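Local structure of pectate lyase II (Xanthomonas campestris pv. campestris, 2QY1) at residues N203-V208 / N225-G230. The protein probably cleaves pectate, the polygalacturonate of plant cell walls, as a secreted lyase of polysaccharide lyase family 1. The protein carries 2 engineered substitutions. Numbering follows the deposited sequence.
Sequences NVESRV and NVTTSG
The carboxamides of Asn203 and Asn225 point the same way from successive coils, their planes only 15° apart but strongly displaced, so that one face of the Asn203 amide meets Asn225 CB, with ND2 of Asn203 over that carbon at 3.4 Å. In the neighbouring coils, Asn203 also touches Asn173 and Asn225 touches Asn248. This is the aligned row of asparagines at a corner of the parallel beta-helix, as in other pectate lyases. Both asparagines have a left-handed backbone conformation, which turns the chain from one face of the coil to the next. Just beyond the corner the coils pair in parallel: Val204 N donates to Asn225 O, and Val204 O receives Thr227 N at 3.1 Å, with Val226 CA-H against the same oxygen. Val204 and Val226 point together into the interior, where their CG2 methyls touch at 3.7 Å; Val226 CG1 also reaches Val208 CG2. The regular pairing then breaks, because the 225-230 chain bulges by one residue: Glu205 O takes both Thr228 N (2.9 Å) and Ser229 N (3.1 Å), each in its carbonyl plane. The extended side chain of Glu205 crosses Thr227 and Thr228 obliquely, with CG 3.5 Å from Thr227 OG1, and its OE1 forms a salt bridge to Lys142. Farther along, Val208 N donates to Gly230 O from well above the carbonyl plane, 49° out of it. A water accepts from Arg207 N, donates to Gly230 O and bonds to Ser229 OG at 2.7 Å. Glu205 O, holding two N-H groups, thus bridges the extra Thr228, Arg207 restores the register at Val208 and Gly230 with the water linking the coils there, and the two coils stay hydrogen-bonded past the irregularity.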
# COMPACT_ATOMS: atom_id res chain seq x y z
N ASN A 203 1.68 13.28 6.00
CA ASN A 203 2.93 13.31 6.77
C ASN A 203 3.77 12.06 6.48
O ASN A 203 4.09 11.28 7.37
CB ASN A 203 2.65 13.48 8.27
CG ASN A 203 1.89 14.76 8.58
OD1 ASN A 203 0.73 14.72 8.99
ND2 ASN A 203 2.54 15.90 8.37
N VAL A 204 4.10 11.89 5.20
CA VAL A 204 4.90 10.77 4.73
C VAL A 204 6.06 11.32 3.90
O VAL A 204 6.06 12.50 3.55
CB VAL A 204 4.07 9.75 3.91
CG1 VAL A 204 2.99 9.10 4.78
CG2 VAL A 204 3.44 10.40 2.67
N GLU A 205 7.04 10.48 3.58
CA GLU A 205 8.23 10.97 2.86
C GLU A 205 8.27 10.61 1.38
O GLU A 205 8.38 11.50 0.53
CB GLU A 205 9.52 10.55 3.57
CG GLU A 205 9.73 11.24 4.91
CD GLU A 205 11.17 11.22 5.40
OE1 GLU A 205 11.42 11.80 6.48
OE2 GLU A 205 12.05 10.63 4.72
N SER A 206 8.17 9.32 1.06
CA SER A 206 8.34 8.85 -0.32
C SER A 206 7.64 7.52 -0.60
O SER A 206 7.07 6.90 0.31
CB SER A 206 9.83 8.74 -0.67
OG SER A 206 10.42 7.65 0.01
N ARG A 207 7.72 7.10 -1.86
CA ARG A 207 7.09 5.86 -2.36
C ARG A 207 5.58 5.93 -2.22
O ARG A 207 4.98 5.17 -1.45
CB ARG A 207 7.61 4.62 -1.61
CG ARG A 207 9.10 4.36 -1.64
CD ARG A 207 9.33 2.97 -1.06
NE ARG A 207 10.73 2.59 -0.96
CZ ARG A 207 11.16 1.50 -0.33
NH1 ARG A 207 10.30 0.69 0.28
NH2 ARG A 207 12.46 1.22 -0.28
N VAL A 208 4.94 6.83 -2.97
CA VAL A 208 3.50 7.04 -2.81
C VAL A 208 2.68 6.90 -4.11
O VAL A 208 1.92 7.80 -4.46
CB VAL A 208 3.19 8.40 -2.11
CG1 VAL A 208 1.95 8.26 -1.26
CG2 VAL A 208 4.35 8.85 -1.22
N ASN A 225 1.40 16.86 2.90
CA ASN A 225 2.68 16.79 3.60
C ASN A 225 3.50 15.55 3.22
O ASN A 225 3.83 14.71 4.06
CB ASN A 225 2.49 16.95 5.12
CG ASN A 225 2.00 18.34 5.50
OD1 ASN A 225 1.00 18.50 6.20
ND2 ASN A 225 2.70 19.36 5.02
N VAL A 226 3.79 15.45 1.93
CA VAL A 226 4.65 14.42 1.37
C VAL A 226 5.95 15.12 1.00
O VAL A 226 5.98 15.96 0.10
CB VAL A 226 4.00 13.75 0.13
CG1 VAL A 226 4.84 12.58 -0.36
CG2 VAL A 226 2.57 13.29 0.45
N THR A 227 7.02 14.78 1.72
CA THR A 227 8.17 15.68 1.82
C THR A 227 9.36 15.40 0.89
O THR A 227 10.20 16.28 0.68
CB THR A 227 8.67 15.80 3.28
OG1 THR A 227 8.91 14.49 3.82
CG2 THR A 227 7.62 16.51 4.14
N THR A 228 9.44 14.19 0.33
CA THR A 228 10.55 13.84 -0.56
C THR A 228 10.08 13.67 -2.00
O THR A 228 10.60 14.33 -2.91
CB THR A 228 11.31 12.57 -0.07
OG1 THR A 228 11.98 12.86 1.17
CG2 THR A 228 12.36 12.12 -1.09
N SER A 229 9.10 12.79 -2.21
CA SER A 229 8.51 12.56 -3.53
C SER A 229 7.21 11.77 -3.38
O SER A 229 7.05 11.01 -2.42
CB SER A 229 9.48 11.82 -4.45
OG SER A 229 9.88 10.58 -3.88
N GLY A 230 6.30 11.95 -4.33
CA GLY A 230 5.00 11.29 -4.29
C GLY A 230 4.95 10.04 -5.14
O GLY A 230 5.59 9.03 -4.82
O HOH W 1 8.18 8.57 -4.20